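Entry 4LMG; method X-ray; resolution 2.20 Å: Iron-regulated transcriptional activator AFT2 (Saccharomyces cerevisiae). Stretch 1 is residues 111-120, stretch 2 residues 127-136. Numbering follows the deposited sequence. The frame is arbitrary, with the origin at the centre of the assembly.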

# COMPACT_ATOMS: atom_id res chain seq x y z
N ASP A 111 -3.13 15.86 -7.07
CA ASP A 111 -4.44 15.34 -6.70
C ASP A 111 -5.54 16.37 -6.89
O ASP A 111 -6.66 16.03 -7.28
N TYR A 112 -5.24 17.64 -6.62
CA TYR A 112 -6.21 18.69 -6.87
C TYR A 112 -6.50 18.80 -8.36
O TYR A 112 -7.65 18.88 -8.78
N LYS A 113 -5.44 18.80 -9.16
CA LYS A 113 -5.59 18.89 -10.60
C LYS A 113 -6.39 17.70 -11.13
O LYS A 113 -7.26 17.86 -11.98
N LYS A 114 -6.11 16.52 -10.60
CA LYS A 114 -6.87 15.33 -10.96
C LYS A 114 -8.31 15.46 -10.46
O LYS A 114 -9.25 15.04 -11.13
N PHE A 115 -8.47 16.04 -9.27
CA PHE A 115 -9.79 16.30 -8.71
C PHE A 115 -10.57 17.23 -9.63
O PHE A 115 -11.75 17.02 -9.90
N LYS A 116 -9.89 18.27 -10.11
CA LYS A 116 -10.50 19.27 -10.98
C LYS A 116 -10.91 18.65 -12.31
O LYS A 116 -11.98 18.95 -12.84
N GLU A 117 -10.05 17.79 -12.85
CA GLU A 117 -10.34 17.13 -14.12
C GLU A 117 -11.50 16.15 -13.99
O GLU A 117 -12.26 15.94 -14.94
N ASN A 118 -11.62 15.54 -12.82
CA ASN A 118 -12.72 14.61 -12.56
C ASN A 118 -14.07 15.33 -12.59
O ASN A 118 -15.05 14.80 -13.12
N LEU A 119 -14.11 16.53 -12.04
CA LEU A 119 -15.31 17.36 -12.09
C LEU A 119 -15.72 17.62 -13.53
O LEU A 119 -16.89 17.50 -13.89
N ARG A 120 -14.74 17.97 -14.37
CA ARG A 120 -15.00 18.21 -15.78
C ARG A 120 -15.51 16.95 -16.46
O ARG A 120 -16.45 17.00 -17.25
N ALA A 127 -19.81 22.82 -9.48
CA ALA A 127 -18.58 22.64 -8.73
C ALA A 127 -17.41 23.31 -9.44
O ALA A 127 -16.59 23.98 -8.82
N ILE A 128 -17.34 23.12 -10.76
CA ILE A 128 -16.28 23.73 -11.56
C ILE A 128 -16.28 25.25 -11.39
O ILE A 128 -15.23 25.86 -11.21
N LYS A 129 -17.47 25.84 -11.44
CA LYS A 129 -17.61 27.28 -11.23
C LYS A 129 -17.09 27.67 -9.85
O LYS A 129 -16.30 28.60 -9.72
N THR A 130 -17.54 26.95 -8.83
CA THR A 130 -17.13 27.23 -7.45
C THR A 130 -15.62 27.24 -7.29
O THR A 130 -15.06 28.17 -6.71
N PHE A 131 -14.96 26.20 -7.80
CA PHE A 131 -13.52 26.08 -7.64
C PHE A 131 -12.74 27.02 -8.55
O PHE A 131 -11.62 27.43 -8.22
N ASP A 132 -13.32 27.38 -9.69
CA ASP A 132 -12.72 28.39 -10.55
C ASP A 132 -12.57 29.70 -9.80
O ASP A 132 -11.52 30.35 -9.87
N GLU A 133 -13.61 30.08 -9.06
CA GLU A 133 -13.59 31.31 -8.27
C GLU A 133 -12.61 31.21 -7.10
O GLU A 133 -11.92 32.17 -6.78
N LEU A 134 -12.56 30.04 -6.48
CA LEU A 134 -11.64 29.81 -5.37
C LEU A 134 -10.19 29.94 -5.84
O LEU A 134 -9.35 30.48 -5.13
N GLU A 135 -9.91 29.43 -7.03
CA GLU A 135 -8.57 29.52 -7.61
C GLU A 135 -8.29 30.97 -8.00
O GLU A 135 -7.19 31.48 -7.77
N TYR A 136 -9.29 31.62 -8.59
CA TYR A 136 -9.16 33.01 -9.01
C TYR A 136 -8.82 33.91 -7.82
O TYR A 136 -7.90 34.73 -7.90

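A buried lysine is the most unusual feature of this contact. K116 leaves its helix sideways, yet its long chain reaches across to the facing helix and ends among I128, F131, D132 and E135, a knob in a hole of four residues. Its chi angles of t, p, t and m carry the ammonium group to two carboxylates: K116 NZ donates to D132 OD1 at 2.9 Å and to E135 OE2 at 2.8 Å, both as salt bridges. The two acids lie three residues apart, close to one helical turn, so a single amine can reach both. The methylenes on the way are apolar and pack accordingly, with K116 CE 3.9 Å from F131 CB.

E135 OE2 is shared. Y112, with chi1 t, also starts sideways, but its ring extends far enough for Y112 OH to donate to E135 OE2 at 2.6 Å, a short hydrogen bond. Tyrosine suits this buried place because it joins an apolar ring to a polar tip: Y112 CE1 lies 4.0 Å from F131 CD1 while the hydroxyl meets the acid. E135 points toward the other helix in an m, t conformation, and D132, also m at chi1, starts sideways, and its end comes nearer.

The second knob is F131, which points toward stretch 1 with chi1 m and sits among Y112, F115, K116 and L119. F115, chi1 t, presents its edge to the face of F131; the ring centroids are 5.0 Å apart, the planes meet at 73°, and F115 CZ comes within 3.6 Å of F131 CZ. Such an arrangement sets the slightly positive hydrogens of one ring against the electron-rich face of the other.

Beyond the aromatic rings the packing becomes aliphatic. L119, in the m, t rotamer, points toward stretch 2 and touches three residues there. The forked end of leucine suits this place, since L119 CD1 lies 4.1 Å from F131 CD2 and L119 CD2 lies 4.0 Å from A127 CB, while L119 CB is 3.9 Å from I128 CG1. The CA atoms of L119 and I128 are only 6.5 Å apart, and the small side chain of A127 fills its place beside the leucine with a single methyl. I128, m and t, starts sideways and extends I128 CD1 to within 3.7 Å of R120 CG. Here arginine contributes its aliphatic stem, while R120 NE and R120 NH2 each donate to E117 OE1 at 2.8 Å within its own helix, a salt bridge.

The helices run roughly antiparallel, at 145°, with their axes approaching to 10.0 Å.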

# COMPACT_ATOMS: atom_id res chain seq x y z
CB ASP A 111 -4.43 14.78 -5.28
CG ASP A 111 -3.99 13.32 -5.23
OD1 ASP A 111 -4.47 12.53 -6.07
OD2 ASP A 111 -3.16 12.97 -4.37
CB TYR A 112 -5.74 20.04 -6.33
CG TYR A 112 -6.72 21.15 -6.60
CD1 TYR A 112 -7.89 21.27 -5.85
CD2 TYR A 112 -6.50 22.08 -7.62
CE1 TYR A 112 -8.80 22.28 -6.10
CE2 TYR A 112 -7.41 23.09 -7.87
CZ TYR A 112 -8.55 23.19 -7.11
OH TYR A 112 -9.46 24.19 -7.35
CB LYS A 113 -4.22 18.96 -11.27
CG LYS A 113 -3.43 20.21 -10.91
CD LYS A 113 -2.05 20.21 -11.54
CE LYS A 113 -1.26 21.45 -11.15
NZ LYS A 113 -1.93 22.70 -11.61
CB LYS A 114 -6.22 14.07 -10.39
CG LYS A 114 -4.94 13.67 -11.10
CD LYS A 114 -4.35 12.39 -10.52
CE LYS A 114 -3.17 11.91 -11.35
NZ LYS A 114 -2.54 10.69 -10.77
CB PHE A 115 -9.67 16.91 -7.32
CG PHE A 115 -10.91 17.63 -6.85
CD1 PHE A 115 -11.98 16.93 -6.33
CD2 PHE A 115 -10.99 19.02 -6.92
CE1 PHE A 115 -13.12 17.59 -5.90
CE2 PHE A 115 -12.12 19.68 -6.48
CZ PHE A 115 -13.19 18.97 -5.97
CB LYS A 116 -9.53 20.43 -11.21
CG LYS A 116 -10.18 21.67 -11.78
CD LYS A 116 -11.16 22.28 -10.79
CE LYS A 116 -11.85 23.49 -11.39
NZ LYS A 116 -10.87 24.46 -11.95
CB GLU A 117 -9.09 16.41 -14.65
CG GLU A 117 -9.31 15.61 -15.93
CD GLU A 117 -9.49 16.49 -17.16
OE1 GLU A 117 -9.61 17.72 -17.01
OE2 GLU A 117 -9.49 15.94 -18.28
CB ASN A 118 -12.51 13.90 -11.23
CG ASN A 118 -13.65 12.95 -10.89
OD1 ASN A 118 -14.43 13.20 -9.97
ND2 ASN A 118 -13.76 11.86 -11.64
CB LEU A 119 -15.07 18.70 -11.39
CG LEU A 119 -14.71 18.66 -9.90
CD1 LEU A 119 -14.40 20.06 -9.39
CD2 LEU A 119 -15.83 18.02 -9.09
CB ARG A 120 -13.75 18.74 -16.48
CG ARG A 120 -13.48 20.22 -16.23
CD ARG A 120 -12.33 20.73 -17.08
NE ARG A 120 -11.06 20.14 -16.69
CZ ARG A 120 -10.19 20.72 -15.87
NH1 ARG A 120 -10.44 21.92 -15.37
NH2 ARG A 120 -9.05 20.10 -15.57
CB ALA A 127 -18.30 21.16 -8.51
CB ILE A 128 -16.43 23.37 -13.05
CG1 ILE A 128 -16.33 21.86 -13.24
CG2 ILE A 128 -15.37 24.08 -13.88
CD1 ILE A 128 -16.64 21.39 -14.65
CB LYS A 129 -19.07 27.71 -11.37
CG LYS A 129 -19.64 27.55 -12.77
CD LYS A 129 -21.09 28.03 -12.84
CE LYS A 129 -21.66 27.89 -14.24
NZ LYS A 129 -23.07 28.36 -14.32
CB THR A 130 -17.72 26.20 -6.47
OG1 THR A 130 -19.15 26.34 -6.44
CG2 THR A 130 -17.16 26.42 -5.08
CB PHE A 131 -13.07 24.63 -7.82
CG PHE A 131 -13.43 23.75 -6.66
CD1 PHE A 131 -12.56 23.62 -5.59
CD2 PHE A 131 -14.64 23.09 -6.62
CE1 PHE A 131 -12.89 22.83 -4.51
CE2 PHE A 131 -14.98 22.29 -5.55
CZ PHE A 131 -14.10 22.16 -4.49
CB ASP A 132 -13.57 28.61 -11.81
CG ASP A 132 -13.29 27.58 -12.89
OD1 ASP A 132 -12.26 26.88 -12.78
OD2 ASP A 132 -14.09 27.48 -13.84
CB GLU A 133 -14.99 31.64 -7.76
CG GLU A 133 -15.99 31.95 -8.86
CD GLU A 133 -17.40 32.14 -8.34
OE1 GLU A 133 -17.64 31.84 -7.14
OE2 GLU A 133 -18.27 32.60 -9.11
CB LEU A 134 -11.87 28.44 -4.74
CG LEU A 134 -13.20 28.28 -3.98
CD1 LEU A 134 -13.35 26.88 -3.42
CD2 LEU A 134 -13.30 29.32 -2.88
CB GLU A 135 -8.45 28.61 -8.83
CG GLU A 135 -8.64 27.13 -8.53
CD GLU A 135 -8.70 26.29 -9.79
OE1 GLU A 135 -8.13 26.71 -10.82
OE2 GLU A 135 -9.33 25.21 -9.75
CB TYR A 136 -10.46 33.49 -9.67
CG TYR A 136 -10.47 34.97 -10.01
CD1 TYR A 136 -9.97 35.42 -11.23
CD2 TYR A 136 -10.97 35.91 -9.12
CE1 TYR A 136 -9.98 36.76 -11.55
CE2 TYR A 136 -10.98 37.25 -9.44
CZ TYR A 136 -10.49 37.68 -10.65
OH TYR A 136 -10.50 39.02 -10.96